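Local structure of rhamnonate dehydratase (3FXG) at residues 54-59 against 222-227; 78-83 against 387-392. The protein probably catalyses the magnesium-dependent dehydration of rhamnonate, as a member of the enolase superfamily. All coordinates share one frame; numbering follows the deposited sequence.

In the fold
From the N terminus, the chain first passes through 54-59, a loop between helix 36-39 and strand 66-73, and then through 78-83, on a strand that is outermost within this chain in the N-terminal antiparallel sheet. It next enters the barrel, where 222-227 follows strand 219-222 and closes interaction 1 across 162 intervening residues. Interaction 2 is closed much later, when 387-392 comes back against strand 78-84, with 303 residues between the two segments. The segments alternate along the sequence, so the two loops cross rather than nest. Both tie the N-terminal domain to the C-terminal part of the chain, at places with centres about 30 Å apart; only interaction 1 includes a metal ligand.

Interaction 1: residues 54-59 against 222-227; sequences KSRTSW and DCYMSL. With MG (magnesium ion), chain I.
The phenol ring of Y224 lies between two groups: NH1 of R56 sits over the centre of one face, 3.4 Å above the ring plane, while the CE methyl of selenomethionine M225 covers the opposite face nearer the rim. W59 meets the same ring in its plane, edge to edge, with its CH2 3.7 Å from Y224 OH and 3.8 Å from Y224 CE2. The backbone oxygen of R56 lies over the centre of one face of the indole.

The R56 guanidinium presents its edge to the phenol, the two planes standing 71° apart. Its CZ is 4.7 Å from the Y224 ring centroid and only 3° off the ring normal, a cation-pi contact. Bends at chi2 and chi3 bring NH1 over the ring. F122 of the second subunit also packs on Y224. The contact joins an N-terminal-domain loop to a barrel strand end, consistent with the capping role of that domain in enolase-superfamily enzymes.

Beside the ring, D222 OD2 binds the magnesium ion at 2.2 Å, a site completed on the protein side by E248 and E275. OD1 accepts from Y224 N at 2.9 Å, forming an Asx turn, and from a metal-bound water. No hydrogen bond crosses between the segments: with R56 NE bonded to L37 O, the buried guanidinium meets Y224 through electrostatic and van der Waals attraction, on a residue whose backbone N steadies a metal ligand.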
# COMPACT_ATOMS: atom_id res chain seq x y z
N LYS A 54 -31.79 -19.90 22.93
CA LYS A 54 -33.02 -19.29 23.46
C LYS A 54 -32.80 -18.39 24.68
O LYS A 54 -33.57 -17.47 24.92
CB LYS A 54 -34.04 -20.37 23.81
CG LYS A 54 -35.42 -19.82 24.13
CD LYS A 54 -36.39 -20.91 24.57
CE LYS A 54 -37.80 -20.36 24.75
NZ LYS A 54 -37.85 -19.20 25.69
N SER A 55 -31.75 -18.67 25.44
CA SER A 55 -31.44 -17.90 26.64
C SER A 55 -29.98 -17.49 26.67
O SER A 55 -29.10 -18.30 26.37
CB SER A 55 -31.76 -18.74 27.88
OG SER A 55 -31.08 -18.24 29.02
N ARG A 56 -29.70 -16.24 27.03
CA ARG A 56 -28.31 -15.80 27.10
C ARG A 56 -27.66 -16.29 28.39
O ARG A 56 -26.44 -16.40 28.47
CB ARG A 56 -28.21 -14.28 26.97
CG ARG A 56 -28.61 -13.78 25.57
CD ARG A 56 -27.83 -12.54 25.14
NE ARG A 56 -28.33 -11.31 25.75
CZ ARG A 56 -27.87 -10.09 25.47
NH1 ARG A 56 -26.90 -9.94 24.57
NH2 ARG A 56 -28.39 -9.03 26.06
N THR A 57 -28.48 -16.61 29.39
CA THR A 57 -27.95 -17.11 30.65
C THR A 57 -27.53 -18.58 30.48
O THR A 57 -26.66 -19.06 31.20
CB THR A 57 -28.98 -17.01 31.80
OG1 THR A 57 -30.19 -17.70 31.44
CG2 THR A 57 -29.30 -15.55 32.11
N SER A 58 -28.15 -19.26 29.52
CA SER A 58 -27.83 -20.67 29.28
C SER A 58 -26.33 -20.86 29.06
O SER A 58 -25.73 -21.78 29.62
CB SER A 58 -28.61 -21.20 28.07
OG SER A 58 -28.19 -20.57 26.87
N TRP A 59 -25.72 -19.99 28.26
CA TRP A 59 -24.29 -20.09 28.00
C TRP A 59 -23.43 -19.30 28.99
O TRP A 59 -22.20 -19.31 28.90
CB TRP A 59 -23.94 -19.70 26.55
CG TRP A 59 -24.49 -18.40 26.06
CD1 TRP A 59 -25.65 -18.21 25.35
CD2 TRP A 59 -23.88 -17.11 26.17
NE1 TRP A 59 -25.79 -16.89 25.02
CE2 TRP A 59 -24.72 -16.19 25.51
CE3 TRP A 59 -22.70 -16.64 26.77
CZ2 TRP A 59 -24.42 -14.82 25.43
CZ3 TRP A 59 -22.40 -15.28 26.69
CH2 TRP A 59 -23.26 -14.39 26.02
N ASP A 222 -28.36 -3.72 17.01
CA ASP A 222 -27.26 -4.30 17.78
C ASP A 222 -27.13 -5.77 17.40
O ASP A 222 -28.11 -6.51 17.44
CB ASP A 222 -27.54 -4.17 19.28
CG ASP A 222 -26.33 -4.48 20.12
OD1 ASP A 222 -25.83 -5.63 20.07
OD2 ASP A 222 -25.86 -3.58 20.84
N CYS A 223 -25.92 -6.18 17.04
CA CYS A 223 -25.67 -7.55 16.62
C CYS A 223 -24.87 -8.40 17.61
O CYS A 223 -24.55 -9.56 17.32
CB CYS A 223 -25.01 -7.55 15.24
SG CYS A 223 -25.98 -6.69 13.96
N TYR A 224 -24.54 -7.83 18.76
CA TYR A 224 -23.79 -8.51 19.82
C TYR A 224 -22.70 -9.48 19.33
O TYR A 224 -22.75 -10.67 19.62
CB TYR A 224 -24.78 -9.24 20.74
CG TYR A 224 -24.22 -9.64 22.10
CD1 TYR A 224 -23.80 -8.67 23.01
CD2 TYR A 224 -24.09 -10.98 22.45
CE1 TYR A 224 -23.25 -9.04 24.25
CE2 TYR A 224 -23.54 -11.36 23.68
CZ TYR A 224 -23.13 -10.38 24.58
OH TYR A 224 -22.57 -10.75 25.78
N MSE A 225 -21.72 -8.94 18.61
CA MSE A 225 -20.58 -9.69 18.06
C MSE A 225 -20.92 -11.08 17.52
O MSE A 225 -20.09 -11.99 17.55
CB MSE A 225 -19.47 -9.78 19.13
CG MSE A 225 -19.85 -10.47 20.44
SE MSE A 225 -18.56 -10.24 21.93
CE MSE A 225 -19.81 -10.47 23.39
N SER A 226 -22.11 -11.23 16.96
CA SER A 226 -22.56 -12.54 16.49
C SER A 226 -22.53 -12.87 15.00
O SER A 226 -22.82 -14.01 14.63
CB SER A 226 -23.99 -12.78 16.98
OG SER A 226 -24.90 -11.94 16.28
N LEU A 227 -22.21 -11.91 14.14
CA LEU A 227 -22.21 -12.20 12.71
C LEU A 227 -20.81 -12.41 12.14
O LEU A 227 -19.85 -12.66 12.87
CB LEU A 227 -22.91 -11.06 11.95
CG LEU A 227 -24.22 -10.56 12.56
CD1 LEU A 227 -24.80 -9.46 11.68
CD2 LEU A 227 -25.21 -11.71 12.72
MG MG I . -24.02 -3.02 21.97
O HOH W 1 -23.47 -5.15 21.35
O HOH W 2 -25.40 -1.81 23.63

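Interaction 2: residues 78-83 against 387-392; sequences VGFATG and LTINPA
F80 reaches from the antiparallel sheet of the N-terminal domain of the enolase-superfamily fold, of mandelate racemase/muconate lactonizing enzyme type, to L387 and I389, residues of the chain's late return to this domain just before helix 391-394. Its CB points toward that returning segment, and a chi1 of 55° carries the ring on toward 387-389.

Beyond CG the ring has two kinds of neighbour. On one face, I389 CD1 lies 3.8 Å from the ring centroid and 8° off the normal, a CH-pi contact in which the methyl sits over the centre of the ring; CD2 and CE2 are the carbons nearest to it. Farther out, CZ meets the I389 CG1 methylene at 3.6 Å. I389 CG1 is anti to its own carbonyl carbon (chi1 -64°), and with the chain extended at chi2, CG1 and CD1 both lie along that face, CD1 over the centre and CG1 nearer CZ. At the far edge, near the ring plane, the slightly positive C-H rim of CE1 and CZ faces the backbone oxygen of L387, tightly, with CZ 3.0 Å from L387 O. CE1 also lies 4.5 Å from L387 CB, a looser apolar contact.

Outside the two segments, F80 makes a cation-pi contact with K146, and its backbone N is hydrogen-bonded to D142; both partners lie on helix 128-148. F364 packs on both F80 and L387.

Just after I389, N390 serves as N-cap of the short helix: its OD1 accepts from A392 N at 3.1 Å, with the donor well above the amide carbonyl plane.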
# COMPACT_ATOMS: atom_id res chain seq x y z
N VAL A 78 -14.72 8.32 51.52
CA VAL A 78 -14.78 7.04 50.82
C VAL A 78 -15.33 7.17 49.41
O VAL A 78 -16.42 7.71 49.20
CB VAL A 78 -15.65 6.01 51.59
CG1 VAL A 78 -15.70 4.69 50.81
CG2 VAL A 78 -15.10 5.78 52.99
N GLY A 79 -14.57 6.67 48.44
CA GLY A 79 -15.02 6.70 47.07
C GLY A 79 -15.34 5.27 46.71
O GLY A 79 -14.72 4.35 47.24
N PHE A 80 -16.32 5.06 45.84
CA PHE A 80 -16.68 3.70 45.45
C PHE A 80 -17.22 3.61 44.03
O PHE A 80 -17.55 4.63 43.41
CB PHE A 80 -17.69 3.11 46.45
CG PHE A 80 -18.92 3.95 46.64
CD1 PHE A 80 -19.90 4.03 45.65
CD2 PHE A 80 -19.12 4.66 47.83
CE1 PHE A 80 -21.05 4.80 45.83
CE2 PHE A 80 -20.26 5.44 48.01
CZ PHE A 80 -21.23 5.51 47.01
N ALA A 81 -17.29 2.39 43.52
CA ALA A 81 -17.80 2.15 42.18
C ALA A 81 -18.20 0.69 42.06
O ALA A 81 -17.71 -0.16 42.81
CB ALA A 81 -16.73 2.49 41.14
N THR A 82 -19.08 0.39 41.12
CA THR A 82 -19.54 -0.98 40.92
C THR A 82 -19.26 -1.41 39.48
O THR A 82 -19.02 -0.58 38.60
CB THR A 82 -21.06 -1.10 41.20
OG1 THR A 82 -21.46 -2.47 41.14
CG2 THR A 82 -21.86 -0.30 40.19
N GLY A 83 -19.29 -2.72 39.26
CA GLY A 83 -19.04 -3.26 37.94
C GLY A 83 -19.32 -4.75 37.93
O GLY A 83 -19.69 -5.31 38.96
N LEU A 387 -23.49 8.98 43.29
CA LEU A 387 -24.31 7.82 43.64
C LEU A 387 -24.21 7.52 45.13
O LEU A 387 -23.12 7.42 45.68
CB LEU A 387 -23.87 6.60 42.83
CG LEU A 387 -24.09 6.70 41.32
CD1 LEU A 387 -23.39 5.56 40.61
CD2 LEU A 387 -25.58 6.69 41.02
N THR A 388 -25.37 7.38 45.77
CA THR A 388 -25.41 7.09 47.20
C THR A 388 -25.94 5.68 47.42
O THR A 388 -27.04 5.33 46.98
CB THR A 388 -26.32 8.09 47.93
OG1 THR A 388 -27.65 7.98 47.42
CG2 THR A 388 -25.84 9.51 47.69
N ILE A 389 -25.15 4.87 48.11
CA ILE A 389 -25.52 3.49 48.38
C ILE A 389 -26.80 3.38 49.21
O ILE A 389 -26.98 4.07 50.21
CB ILE A 389 -24.37 2.75 49.10
CG1 ILE A 389 -23.16 2.68 48.17
CG2 ILE A 389 -24.82 1.35 49.49
CD1 ILE A 389 -21.94 2.01 48.78
N ASN A 390 -27.69 2.51 48.75
CA ASN A 390 -28.96 2.26 49.43
C ASN A 390 -28.67 1.45 50.70
O ASN A 390 -28.17 0.33 50.62
CB ASN A 390 -29.88 1.48 48.48
CG ASN A 390 -31.18 1.06 49.14
OD1 ASN A 390 -31.49 1.48 50.25
ND2 ASN A 390 -31.95 0.24 48.44
N PRO A 391 -28.96 2.01 51.88
CA PRO A 391 -28.73 1.33 53.15
C PRO A 391 -29.24 -0.10 53.16
O PRO A 391 -28.61 -1.00 53.71
CB PRO A 391 -29.46 2.21 54.16
CG PRO A 391 -29.29 3.58 53.58
CD PRO A 391 -29.58 3.33 52.11
N ALA A 392 -30.40 -0.31 52.55
CA ALA A 392 -31.01 -1.63 52.48
C ALA A 392 -30.18 -2.56 51.60
O ALA A 392 -30.29 -3.79 51.70
CB ALA A 392 -32.43 -1.53 51.93